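Local structure of Cow rumen GH26 endo-mannanase (6UEH) at residues Lys168-Gln173 with Tyr475-Glu480; Asp194-Tyr199 with Glu469-Asp474; Pro200-Phe205 with Gly232-Ala237; Ser425-Asp430 with Trp445-Pro450. The protein probably hydrolyses internal beta-1,4-mannosidic bonds of mannans and galactomannans, as an endo-mannanase of glycoside hydrolase family 26 with a TIM-barrel catalytic domain and a calcium-binding accessory domain. All coordinates share one frame; numbering follows the deposited sequence.

Interaction 1 (Lys168-Gln173 with Tyr475-Glu480); sequences KIISGQ and YCITLE
Ile169 and Ile170 run parallel to Cys476 and Ile477, pairing a strand of the barrel sheet with the short last strand of the chain. The ladder is tight and regular: Ile169 N donates to Tyr475 O, Ile477 N to Ile169 O at 2.8 Å, and Ser171 N to Ile477 O at an almost straight 172°. Ile477 O takes a second bond from Ser171 OG at 2.7 Å, the hydroxyl sitting between backbone N and carbonyl carbon (chi1 55°) and also bonding to Ala201 N. On the buried side that faces helix 152-164, Ile170 and Ile477 lie side by side pointing the same way, CG1 of Ile170 4.1 Å from CD1 of Ile477. Toward the surface the packing changes character. The Tyr475 ring lies with one face against the backbone of Lys168, whose CA stands 4.1 Å from the ring centroid, and CE2 at its rim meets CG2 of Ile169 at 3.5 Å. Lys168, partly exposed, carries its aliphatic chain across Ile477 at about a right angle and ends on the carbonyl of Asp474. Tyr475 thus adds CH-pi and apolar contact to one backbone bond, whereas two donors from one serine probably hold the strand end at Ile477.

Interaction 2 (Asp194-Tyr199 with Glu469-Asp474); sequences DLTGKY and EIYTSD
Tyr471 meets Thr196 and Lys198 where two helices of the barrel's outer layer, 187-196 and 464-471, both come to an end near the surface. Following the second segment, Glu469 and Ile470 belong to the final turn of helix 464-471 and leave this contact to what follows; Ile470 packs instead on Phe448 and on Val435 of helix 435-441. Tyr471 is the buried residue among those that touch here. Its CB lies 3.7 Å from CB of Thr196, and the two side chains pass each other at a slant, with CG2 of Thr196 4.0 Å from CG of the tyrosine. Farther along the ring, CD1 approaches CB of Lys198 at 3.9 Å and CE1 comes up to the backbone carbonyl carbon of Tyr199. The carbonyl of Tyr471 meets the lysine too, its O 3.5 Å from CG of Lys198. Thr472 has already left the helix; its CG2 rests 3.6 Å from Thr196 O, while its hydroxyl bonds back to Lys468. At Ser473 the backbone N closes on Ile470 O.

On the first segment, Thr196 OG1 accepts from Lys198 N at 3.0 Å, an ST turn that carries the chain round Gly197, whose positive phi suits a residue without a side chain. The same hydroxyl also bonds to Ile192 O. Lys198 then bends at chi2 (-73°), and its amine reaches a salt bridge with Glu480. The threonine hydroxyls and the lysine amine thus find partners within their own helix ends or outside both segments, and between these the chemistry implies adhesion by van der Waals contact around one tyrosine.

Interaction 3 (Pro200-Phe205 with Gly232-Ala237); sequences PAIRGF and GGIATA
Ile202 and Ile234 face each other across two parallel strands, their side chains crossing at a slant with CG1 of Ile202 3.8 Å from CB of Ile234. The other branch, CG2, anti to the backbone N, touches the methyl CG2 of Thr236 at 3.7 Å. An alanine in place of Ile202 would probably open a gap beside Ile234 and leave the Thr236 methyl without that neighbour. That methyl also rests 3.6 Å from CA of Gly204, where a side chain would come into contact with it. On the reverse face, Phe205 brings CE1 to CB of Ala235 at 3.8 Å, and the edge of its ring lies near Thr236 O.

Four backbone bonds set this register: Ile234 N to Ala201 O, Arg203 N to Ile234 O, Thr236 N to Arg203 O at 177°, and Phe205 N to Thr236 O at 2.7 Å. Farther out, Thr236 OG1 is held by Ile307 O, and the Arg203 guanidinium is gripped by salt bridges to Glu175 and Glu186.

The two short strand segments are skewed by 28° and are joined by helix 220-230 in a beta-alpha-beta crossover of the TIM barrel. Val224 of that helix packs on Phe205 and Ala235, while strands 169-174 and 306-309 flank the pair.

Interaction 4 (Ser425-Asp430 with Trp445-Pro450); sequences SLAEND and WLYFCP
Leu426 N bonds to Tyr447 O at 2.9 Å, where strand 423-429 of the parallel TIM-barrel sheet runs beside the loop 445-450, the two directed 33° apart. The strand turns a corner at Glu428; beyond it Asn429 and Pro450 form a single backbone bridge, with a weak bond from Asn429 N to Cys449 O. Asn429 reinforces this through its side chain. Its OD1 accepts from Cys449 N at 3.0 Å, and its ND2 reaches Asp430 O from above the carbonyl plane.

Leu426 sits over one face of the Trp445 indole, CD2 lying 3.5 Å from the centroid of the six-membered ring and only 6° off its normal. An alanine in place of Trp445 would probably leave Leu426 without its aromatic cover and Ala406 O without the indole N-H it receives. Ser425 CB lies over a face of the Tyr447 ring, 3.5 Å from CD2. The Glu428 carboxylate forms a salt bridge with Arg309 and a hydrogen bond with Tyr388, near a bound acetate probably from the crystallisation liquor.

The Tyr447 hydroxyl bonds to Glu360 and also accepts from a water at 2.6 Å, which lies in the ring plane and donates its other hydrogen to Ala427 O.

Following the chain from its N terminus, strand 169-174 is the first element involved; it pairs with 476-477 near the C terminus, so interaction 1 closes the widest loop, some 300 residues, and all three others fall within it. Interaction 2 is next inward, joining the end of helix 187-196 to that of helix 464-471. Within its span lie interaction 3, a short crossover between adjacent strands, and later interaction 4, a short loop returning to strand 423-429; these two follow in series, and none cross. Backbone bonds from Ser171, Gln173 and Ile170 join interactions 1, 3 and 4, while connections 197-201 and 472-475 lead from interaction 2 into strands 202-206 and 476-477.

Interaction 1 (Lys168-Gln173 with Tyr475-Glu480)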
loop_
_atom_site.group_PDB
_atom_site.type_symbol
_atom_site.label_atom_id
_atom_site.label_comp_id
_atom_site.label_asym_id
_atom_site.label_seq_id
_atom_site.Cartn_x
_atom_site.Cartn_y
_atom_site.Cartn_z
ATOM N N LYS A 168 -4.149 -14.048 7.709
ATOM C CA LYS A 168 -4.640 -13.128 8.730
ATOM C C LYS A 168 -4.275 -11.690 8.387
ATOM O O LYS A 168 -3.522 -11.438 7.444
ATOM C CB LYS A 168 -4.053 -13.469 10.106
ATOM C CG LYS A 168 -4.139 -14.931 10.521
ATOM C CD LYS A 168 -5.518 -15.279 11.040
ATOM C CE LYS A 168 -5.550 -16.694 11.593
ATOM N NZ LYS A 168 -6.885 -17.019 12.163
ATOM N N ILE A 169 -4.809 -10.751 9.161
ATOM C CA ILE A 169 -4.296 -9.388 9.165
ATOM C C ILE A 169 -3.925 -9.031 10.606
ATOM O O ILE A 169 -4.638 -9.372 11.551
ATOM C CB ILE A 169 -5.309 -8.372 8.573
ATOM C CG1 ILE A 169 -4.640 -7.009 8.370
ATOM C CG2 ILE A 169 -6.559 -8.255 9.443
ATOM C CD1 ILE A 169 -5.467 -6.028 7.564
ATOM N N ILE A 170 -2.783 -8.379 10.776
ATOM C CA ILE A 170 -2.285 -8.064 12.109
ATOM C C ILE A 170 -2.740 -6.674 12.541
ATOM O O ILE A 170 -2.601 -5.714 11.793
ATOM C CB ILE A 170 -0.747 -8.148 12.155
ATOM C CG1 ILE A 170 -0.285 -9.515 11.648
ATOM C CG2 ILE A 170 -0.232 -7.885 13.565
ATOM C CD1 ILE A 170 1.211 -9.654 11.521
ATOM N N SER A 171 -3.290 -6.563 13.744
ATOM C CA SER A 171 -3.737 -5.263 14.238
ATOM C C SER A 171 -2.556 -4.362 14.592
ATOM O O SER A 171 -1.503 -4.836 15.013
ATOM C CB SER A 171 -4.657 -5.431 15.452
ATOM O OG SER A 171 -4.029 -6.185 16.471
ATOM N N GLY A 172 -2.738 -3.058 14.413
ATOM C CA GLY A 172 -1.688 -2.104 14.708
ATOM C C GLY A 172 -2.232 -0.744 15.089
ATOM O O GLY A 172 -3.389 -0.431 14.812
ATOM N N GLN A 173 -1.392 0.067 15.725
ATOM C CA GLN A 173 -1.789 1.405 16.151
ATOM C C GLN A 173 -0.574 2.297 16.362
ATOM O O GLN A 173 0.378 1.906 17.037
ATOM C CB GLN A 173 -2.614 1.342 17.439
ATOM C CG GLN A 173 -3.024 2.709 17.973
ATOM C CD GLN A 173 -3.924 3.459 17.008
ATOM O OE1 GLN A 173 -4.891 2.903 16.484
ATOM N NE2 GLN A 173 -3.607 4.725 16.762
ATOM N N TYR A 475 -9.843 -13.600 11.961
ATOM C CA TYR A 475 -8.968 -13.159 10.884
ATOM C C TYR A 475 -7.931 -12.141 11.368
ATOM O O TYR A 475 -6.917 -11.917 10.711
ATOM C CB TYR A 475 -9.803 -12.569 9.742
ATOM C CG TYR A 475 -8.991 -12.156 8.534
ATOM C CD1 TYR A 475 -8.457 -13.106 7.673
ATOM C CD2 TYR A 475 -8.763 -10.814 8.253
ATOM C CE1 TYR A 475 -7.711 -12.733 6.571
ATOM C CE2 TYR A 475 -8.020 -10.430 7.148
ATOM C CZ TYR A 475 -7.497 -11.394 6.312
ATOM O OH TYR A 475 -6.757 -11.020 5.213
ATOM N N CYS A 476 -8.175 -11.534 12.524
ATOM C CA CYS A 476 -7.298 -10.473 13.007
ATOM C C CYS A 476 -6.407 -10.919 14.161
ATOM O O CYS A 476 -6.886 -11.439 15.167
ATOM C CB CYS A 476 -8.122 -9.259 13.431
ATOM S SG CYS A 476 -7.167 -7.870 14.106
ATOM N N ILE A 477 -5.106 -10.706 14.002
ATOM C CA ILE A 477 -4.138 -11.021 15.043
ATOM C C ILE A 477 -3.972 -9.842 15.993
ATOM O O ILE A 477 -3.676 -8.725 15.567
ATOM C CB ILE A 477 -2.772 -11.400 14.437
ATOM C CG1 ILE A 477 -2.881 -12.745 13.717
ATOM C CG2 ILE A 477 -1.699 -11.454 15.515
ATOM C CD1 ILE A 477 -1.641 -13.130 12.958
ATOM N N THR A 478 -4.179 -10.095 17.282
ATOM C CA THR A 478 -4.015 -9.066 18.300
ATOM C C THR A 478 -2.820 -9.417 19.184
ATOM O O THR A 478 -2.149 -10.423 18.946
ATOM C CB THR A 478 -5.288 -8.905 19.157
ATOM O OG1 THR A 478 -5.494 -10.082 19.949
ATOM C CG2 THR A 478 -6.504 -8.681 18.264
ATOM N N LEU A 479 -2.560 -8.596 20.200
ATOM C CA LEU A 479 -1.362 -8.751 21.028
ATOM C C LEU A 479 -1.246 -10.145 21.649
ATOM O O LEU A 479 -0.169 -10.745 21.658
ATOM C CB LEU A 479 -1.340 -7.689 22.132
ATOM C CG LEU A 479 -0.090 -7.665 23.016
ATOM C CD1 LEU A 479 1.157 -7.537 22.161
ATOM C CD2 LEU A 479 -0.159 -6.536 24.036
ATOM N N GLU A 480 -2.366 -10.656 22.150
ATOM C CA GLU A 480 -2.396 -11.954 22.819
ATOM C C GLU A 480 -2.053 -13.119 21.888
ATOM O O GLU A 480 -1.616 -14.173 22.346
ATOM C CB GLU A 480 -3.775 -12.188 23.440
ATOM C CG GLU A 480 -4.904 -12.215 22.418
ATOM C CD GLU A 480 -6.257 -12.521 23.034
ATOM O OE1 GLU A 480 -6.358 -12.533 24.280
ATOM O OE2 GLU A 480 -7.218 -12.751 22.267
#

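Interaction 2 (Asp194-Tyr199 with Glu469-Asp474)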
loop_
_atom_site.group_PDB
_atom_site.type_symbol
_atom_site.label_atom_id
_atom_site.label_comp_id
_atom_site.label_asym_id
_atom_site.label_seq_id
_atom_site.Cartn_x
_atom_site.Cartn_y
_atom_site.Cartn_z
ATOM N N ASP A 194 -10.246 -1.127 26.165
ATOM C CA ASP A 194 -11.509 -1.003 26.892
ATOM C C ASP A 194 -12.706 -1.232 25.976
ATOM O O ASP A 194 -13.764 -1.688 26.417
ATOM C CB ASP A 194 -11.618 0.370 27.559
ATOM C CG ASP A 194 -10.572 0.581 28.639
ATOM O OD1 ASP A 194 -10.096 -0.419 29.215
ATOM O OD2 ASP A 194 -10.232 1.750 28.917
ATOM N N LEU A 195 -12.532 -0.915 24.699
ATOM C CA LEU A 195 -13.610 -1.044 23.728
ATOM C C LEU A 195 -13.757 -2.476 23.228
ATOM O O LEU A 195 -14.854 -3.035 23.236
ATOM C CB LEU A 195 -13.370 -0.106 22.543
ATOM C CG LEU A 195 -14.369 -0.202 21.387
ATOM C CD1 LEU A 195 -15.770 0.184 21.850
ATOM C CD2 LEU A 195 -13.922 0.660 20.212
ATOM N N THR A 196 -12.641 -3.061 22.800
ATOM C CA THR A 196 -12.649 -4.345 22.106
ATOM C C THR A 196 -12.270 -5.526 22.991
ATOM O O THR A 196 -12.587 -6.672 22.673
ATOM C CB THR A 196 -11.682 -4.333 20.907
ATOM O OG1 THR A 196 -10.335 -4.226 21.383
ATOM C CG2 THR A 196 -11.988 -3.167 19.978
ATOM N N GLY A 197 -11.574 -5.248 24.089
ATOM C CA GLY A 197 -11.067 -6.302 24.949
ATOM C C GLY A 197 -9.702 -6.782 24.489
ATOM O O GLY A 197 -9.109 -7.670 25.097
ATOM N N LYS A 198 -9.205 -6.184 23.409
ATOM C CA LYS A 198 -7.924 -6.568 22.826
ATOM C C LYS A 198 -6.954 -5.392 22.759
ATOM O O LYS A 198 -7.368 -4.234 22.743
ATOM C CB LYS A 198 -8.117 -7.128 21.412
ATOM C CG LYS A 198 -9.224 -8.160 21.266
ATOM C CD LYS A 198 -8.839 -9.491 21.886
ATOM C CE LYS A 198 -9.908 -10.540 21.617
ATOM N NZ LYS A 198 -9.559 -11.850 22.231
ATOM N N TYR A 199 -5.663 -5.705 22.711
ATOM C CA TYR A 199 -4.639 -4.729 22.355
ATOM C C TYR A 199 -4.176 -4.970 20.918
ATOM O O TYR A 199 -4.190 -6.105 20.444
ATOM C CB TYR A 199 -3.439 -4.818 23.299
ATOM C CG TYR A 199 -3.605 -4.136 24.638
ATOM C CD1 TYR A 199 -3.619 -2.752 24.739
ATOM C CD2 TYR A 199 -3.708 -4.878 25.808
ATOM C CE1 TYR A 199 -3.753 -2.125 25.963
ATOM C CE2 TYR A 199 -3.841 -4.260 27.040
ATOM C CZ TYR A 199 -3.863 -2.884 27.111
ATOM O OH TYR A 199 -3.995 -2.261 28.331
ATOM N N GLU A 469 -15.719 -5.598 15.925
ATOM C CA GLU A 469 -15.900 -6.727 15.022
ATOM C C GLU A 469 -14.572 -7.244 14.476
ATOM O O GLU A 469 -14.330 -8.451 14.475
ATOM C CB GLU A 469 -16.830 -6.358 13.864
ATOM C CG GLU A 469 -17.131 -7.535 12.954
ATOM C CD GLU A 469 -18.275 -7.271 11.994
ATOM O OE1 GLU A 469 -18.778 -6.126 11.953
ATOM O OE2 GLU A 469 -18.671 -8.217 11.279
ATOM N N ILE A 470 -13.704 -6.348 14.016
ATOM C CA ILE A 470 -12.450 -6.809 13.431
ATOM C C ILE A 470 -11.462 -7.239 14.515
ATOM O O ILE A 470 -10.769 -8.235 14.352
ATOM C CB ILE A 470 -11.801 -5.740 12.507
ATOM C CG1 ILE A 470 -10.578 -6.330 11.797
ATOM C CG2 ILE A 470 -11.438 -4.471 13.277
ATOM C CD1 ILE A 470 -10.110 -5.525 10.603
ATOM N N TYR A 471 -11.422 -6.523 15.634
ATOM C CA TYR A 471 -10.474 -6.860 16.694
ATOM C C TYR A 471 -10.789 -8.200 17.362
ATOM O O TYR A 471 -9.891 -8.859 17.886
ATOM C CB TYR A 471 -10.426 -5.749 17.744
ATOM C CG TYR A 471 -9.261 -4.803 17.556
ATOM C CD1 TYR A 471 -8.018 -5.088 18.108
ATOM C CD2 TYR A 471 -9.400 -3.631 16.822
ATOM C CE1 TYR A 471 -6.944 -4.231 17.939
ATOM C CE2 TYR A 471 -8.330 -2.764 16.645
ATOM C CZ TYR A 471 -7.106 -3.073 17.206
ATOM O OH TYR A 471 -6.038 -2.221 17.039
ATOM N N THR A 472 -12.056 -8.608 17.342
ATOM C CA THR A 472 -12.432 -9.894 17.929
ATOM C C THR A 472 -12.627 -10.961 16.856
ATOM O O THR A 472 -13.108 -12.060 17.139
ATOM C CB THR A 472 -13.721 -9.792 18.768
ATOM O OG1 THR A 472 -14.839 -9.526 17.912
ATOM C CG2 THR A 472 -13.595 -8.686 19.807
ATOM N N SER A 473 -12.248 -10.630 15.626
ATOM C CA SER A 473 -12.354 -11.562 14.509
ATOM C C SER A 473 -11.208 -12.569 14.505
ATOM O O SER A 473 -10.084 -12.239 14.878
ATOM C CB SER A 473 -12.376 -10.800 13.184
ATOM O OG SER A 473 -12.304 -11.692 12.086
ATOM N N ASP A 474 -11.497 -13.797 14.077
ATOM C CA ASP A 474 -10.465 -14.823 13.951
ATOM C C ASP A 474 -9.422 -14.420 12.919
ATOM O O ASP A 474 -8.265 -14.836 12.990
ATOM C CB ASP A 474 -11.080 -16.171 13.567
ATOM C CG ASP A 474 -11.872 -16.796 14.698
ATOM O OD1 ASP A 474 -11.575 -16.490 15.872
ATOM O OD2 ASP A 474 -12.787 -17.595 14.412
#

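Interaction 3 (Pro200-Phe205 with Gly232-Ala237)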
loop_
_atom_site.group_PDB
_atom_site.type_symbol
_atom_site.label_atom_id
_atom_site.label_comp_id
_atom_site.label_asym_id
_atom_site.label_seq_id
_atom_site.Cartn_x
_atom_site.Cartn_y
_atom_site.Cartn_z
ATOM N N PRO A 200 -3.755 -3.907 20.219
ATOM C CA PRO A 200 -3.137 -4.128 18.907
ATOM C C PRO A 200 -1.821 -4.883 19.062
ATOM O O PRO A 200 -1.149 -4.724 20.081
ATOM C CB PRO A 200 -2.901 -2.709 18.385
ATOM C CG PRO A 200 -2.780 -1.879 19.623
ATOM C CD PRO A 200 -3.755 -2.483 20.597
ATOM N N ALA A 201 -1.467 -5.698 18.075
ATOM C CA ALA A 201 -0.228 -6.464 18.138
ATOM C C ALA A 201 0.968 -5.587 17.784
ATOM O O ALA A 201 2.031 -5.683 18.403
ATOM C CB ALA A 201 -0.300 -7.668 17.208
ATOM N N ILE A 202 0.782 -4.734 16.783
ATOM C CA ILE A 202 1.831 -3.844 16.301
ATOM C C ILE A 202 1.657 -2.439 16.877
ATOM O O ILE A 202 0.556 -1.894 16.880
ATOM C CB ILE A 202 1.834 -3.779 14.752
ATOM C CG1 ILE A 202 2.266 -5.126 14.167
ATOM C CG2 ILE A 202 2.736 -2.662 14.249
ATOM C CD1 ILE A 202 2.212 -5.188 12.653
ATOM N N ARG A 203 2.742 -1.863 17.380
ATOM C CA ARG A 203 2.710 -0.484 17.855
ATOM C C ARG A 203 3.612 0.383 16.983
ATOM O O ARG A 203 4.742 0.004 16.676
ATOM C CB ARG A 203 3.135 -0.406 19.325
ATOM C CG ARG A 203 3.092 0.993 19.929
ATOM C CD ARG A 203 3.100 0.923 21.454
ATOM N NE ARG A 203 3.158 2.242 22.080
ATOM C CZ ARG A 203 2.676 2.515 23.289
ATOM N NH1 ARG A 203 2.085 1.565 24.000
ATOM N NH2 ARG A 203 2.772 3.743 23.785
ATOM N N GLY A 204 3.095 1.536 16.568
ATOM C CA GLY A 204 3.837 2.440 15.711
ATOM C C GLY A 204 4.515 3.547 16.493
ATOM O O GLY A 204 3.904 4.170 17.363
ATOM N N PHE A 205 5.785 3.787 16.180
ATOM C CA PHE A 205 6.577 4.809 16.852
ATOM C C PHE A 205 7.142 5.794 15.832
ATOM O O PHE A 205 6.874 5.679 14.636
ATOM C CB PHE A 205 7.721 4.175 17.653
ATOM C CG PHE A 205 7.274 3.147 18.661
ATOM C CD1 PHE A 205 7.107 1.820 18.293
ATOM C CD2 PHE A 205 7.046 3.502 19.981
ATOM C CE1 PHE A 205 6.707 0.870 19.221
ATOM C CE2 PHE A 205 6.648 2.559 20.914
ATOM C CZ PHE A 205 6.483 1.242 20.534
ATOM N N GLY A 232 5.632 -8.311 24.592
ATOM C CA GLY A 232 5.672 -9.319 23.547
ATOM C C GLY A 232 5.071 -8.857 22.233
ATOM O O GLY A 232 4.612 -9.669 21.429
ATOM N N GLY A 233 5.083 -7.547 22.012
ATOM C CA GLY A 233 4.502 -6.978 20.811
ATOM C C GLY A 233 5.490 -6.783 19.679
ATOM O O GLY A 233 6.678 -7.088 19.808
ATOM N N ILE A 234 4.979 -6.277 18.561
ATOM C CA ILE A 234 5.780 -5.985 17.383
ATOM C C ILE A 234 5.892 -4.474 17.215
ATOM O O ILE A 234 4.903 -3.761 17.358
ATOM C CB ILE A 234 5.159 -6.605 16.113
ATOM C CG1 ILE A 234 5.068 -8.128 16.253
ATOM C CG2 ILE A 234 5.960 -6.224 14.875
ATOM C CD1 ILE A 234 4.376 -8.807 15.091
ATOM N N ALA A 235 7.092 -3.985 16.919
ATOM C CA ALA A 235 7.299 -2.548 16.787
ATOM C C ALA A 235 7.535 -2.123 15.339
ATOM O O ALA A 235 8.280 -2.772 14.606
ATOM C CB ALA A 235 8.467 -2.104 17.659
ATOM N N THR A 236 6.887 -1.034 14.934
ATOM C CA THR A 236 7.204 -0.375 13.672
ATOM C C THR A 236 7.480 1.100 13.954
ATOM O O THR A 236 6.974 1.656 14.930
ATOM C CB THR A 236 6.070 -0.520 12.625
ATOM O OG1 THR A 236 6.501 0.019 11.369
ATOM C CG2 THR A 236 4.811 0.204 13.076
ATOM N N ALA A 237 8.297 1.736 13.122
ATOM C CA ALA A 237 8.607 3.141 13.354
ATOM C C ALA A 237 8.897 3.916 12.076
ATOM O O ALA A 237 9.604 3.439 11.184
ATOM C CB ALA A 237 9.783 3.264 14.313
#

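Interaction 4 (Ser425-Asp430 with Trp445-Pro450)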
loop_
_atom_site.group_PDB
_atom_site.type_symbol
_atom_site.label_atom_id
_atom_site.label_comp_id
_atom_site.label_asym_id
_atom_site.label_seq_id
_atom_site.Cartn_x
_atom_site.Cartn_y
_atom_site.Cartn_z
ATOM N N SER A 425 1.374 -4.164 3.194
ATOM C CA SER A 425 0.583 -3.812 4.366
ATOM C C SER A 425 -0.074 -2.437 4.264
ATOM O O SER A 425 0.252 -1.640 3.387
ATOM C CB SER A 425 1.463 -3.851 5.609
ATOM O OG SER A 425 2.439 -2.825 5.553
ATOM N N LEU A 426 -1.006 -2.177 5.174
ATOM C CA LEU A 426 -1.535 -0.836 5.371
ATOM C C LEU A 426 -0.737 -0.173 6.487
ATOM O O LEU A 426 -1.103 -0.258 7.660
ATOM C CB LEU A 426 -3.027 -0.873 5.714
ATOM C CG LEU A 426 -3.970 -1.322 4.595
ATOM C CD1 LEU A 426 -5.390 -1.485 5.118
ATOM C CD2 LEU A 426 -3.929 -0.336 3.435
ATOM N N ALA A 427 0.371 0.462 6.114
ATOM C CA ALA A 427 1.294 1.052 7.082
ATOM C C ALA A 427 0.648 2.192 7.861
ATOM O O ALA A 427 0.981 2.426 9.024
ATOM C CB ALA A 427 2.553 1.540 6.378
ATOM N N GLU A 428 -0.256 2.910 7.200
ATOM C CA GLU A 428 -1.066 3.948 7.835
ATOM C C GLU A 428 -2.463 3.947 7.236
ATOM O O GLU A 428 -2.645 3.584 6.073
ATOM C CB GLU A 428 -0.455 5.343 7.659
ATOM C CG GLU A 428 0.905 5.562 8.284
ATOM C CD GLU A 428 1.361 7.005 8.163
ATOM O OE1 GLU A 428 0.503 7.879 7.922
ATOM O OE2 GLU A 428 2.573 7.266 8.303
ATOM N N ASN A 429 -3.448 4.366 8.024
ATOM C CA ASN A 429 -4.789 4.574 7.497
ATOM C C ASN A 429 -5.631 5.475 8.389
ATOM O O ASN A 429 -5.287 5.717 9.549
ATOM C CB ASN A 429 -5.513 3.234 7.287
ATOM C CG ASN A 429 -5.408 2.306 8.491
ATOM O OD1 ASN A 429 -4.622 1.353 8.492
ATOM N ND2 ASN A 429 -6.204 2.575 9.518
ATOM N N ASP A 430 -6.719 6.004 7.839
ATOM C CA ASP A 430 -7.759 6.551 8.691
ATOM C C ASP A 430 -8.658 5.380 9.052
ATOM O O ASP A 430 -8.441 4.729 10.071
ATOM C CB ASP A 430 -8.532 7.707 8.020
ATOM C CG ASP A 430 -8.722 7.519 6.524
ATOM O OD1 ASP A 430 -8.698 6.368 6.045
ATOM O OD2 ASP A 430 -8.911 8.541 5.827
ATOM N N TRP A 445 -3.721 -7.558 2.902
ATOM C CA TRP A 445 -2.873 -6.613 3.631
ATOM C C TRP A 445 -2.303 -7.277 4.879
ATOM O O TRP A 445 -3.053 -7.854 5.668
ATOM C CB TRP A 445 -3.655 -5.360 4.041
ATOM C CG TRP A 445 -4.341 -4.625 2.925
ATOM C CD1 TRP A 445 -5.665 -4.681 2.601
ATOM C CD2 TRP A 445 -3.743 -3.700 2.006
ATOM N NE1 TRP A 445 -5.928 -3.856 1.532
ATOM C CE2 TRP A 445 -4.764 -3.241 1.149
ATOM C CE3 TRP A 445 -2.442 -3.218 1.823
ATOM C CZ2 TRP A 445 -4.525 -2.328 0.123
ATOM C CZ3 TRP A 445 -2.207 -2.309 0.806
ATOM C CH2 TRP A 445 -3.243 -1.874 -0.032
ATOM N N LEU A 446 -0.986 -7.206 5.049
ATOM C CA LEU A 446 -0.315 -7.876 6.165
ATOM C C LEU A 446 -0.763 -7.344 7.522
ATOM O O LEU A 446 -0.996 -8.118 8.451
ATOM C CB LEU A 446 1.204 -7.735 6.040
ATOM C CG LEU A 446 2.021 -8.241 7.233
ATOM C CD1 LEU A 446 1.773 -9.730 7.474
ATOM C CD2 LEU A 446 3.503 -7.964 7.025
ATOM N N TYR A 447 -0.859 -6.024 7.640
ATOM C CA TYR A 447 -1.355 -5.415 8.870
ATOM C C TYR A 447 -2.046 -4.082 8.591
ATOM O O TYR A 447 -1.976 -3.560 7.477
ATOM C CB TYR A 447 -0.217 -5.241 9.890
ATOM C CG TYR A 447 0.824 -4.164 9.605
ATOM C CD1 TYR A 447 0.637 -2.852 10.028
ATOM C CD2 TYR A 447 2.018 -4.475 8.966
ATOM C CE1 TYR A 447 1.593 -1.873 9.793
ATOM C CE2 TYR A 447 2.984 -3.503 8.728
ATOM C CZ TYR A 447 2.766 -2.204 9.142
ATOM O OH TYR A 447 3.723 -1.235 8.910
ATOM N N PHE A 448 -2.741 -3.556 9.597
ATOM C CA PHE A 448 -3.319 -2.218 9.508
ATOM C C PHE A 448 -2.815 -1.370 10.665
ATOM O O PHE A 448 -2.325 -1.901 11.661
ATOM C CB PHE A 448 -4.857 -2.260 9.493
ATOM C CG PHE A 448 -5.484 -2.871 10.729
ATOM C CD1 PHE A 448 -5.580 -2.153 11.913
ATOM C CD2 PHE A 448 -6.028 -4.146 10.684
ATOM C CE1 PHE A 448 -6.170 -2.709 13.038
ATOM C CE2 PHE A 448 -6.624 -4.705 11.801
ATOM C CZ PHE A 448 -6.698 -3.985 12.978
ATOM N N CYS A 449 -2.942 -0.054 10.534
ATOM C CA CYS A 449 -2.421 0.853 11.547
ATOM C C CYS A 449 -3.005 2.254 11.406
ATOM O O CYS A 449 -2.504 3.061 10.625
ATOM C CB CYS A 449 -0.893 0.915 11.466
ATOM S SG CYS A 449 -0.106 1.860 12.790
ATOM N N PRO A 450 -4.073 2.544 12.161
ATOM C CA PRO A 450 -4.599 3.910 12.196
ATOM C C PRO A 450 -3.565 4.874 12.770
ATOM O O PRO A 450 -2.751 4.471 13.604
ATOM C CB PRO A 450 -5.817 3.801 13.120
ATOM C CG PRO A 450 -6.179 2.346 13.119
ATOM C CD PRO A 450 -4.879 1.618 12.972
HETATM O O HOH W 1 3.347 1.073 9.992
#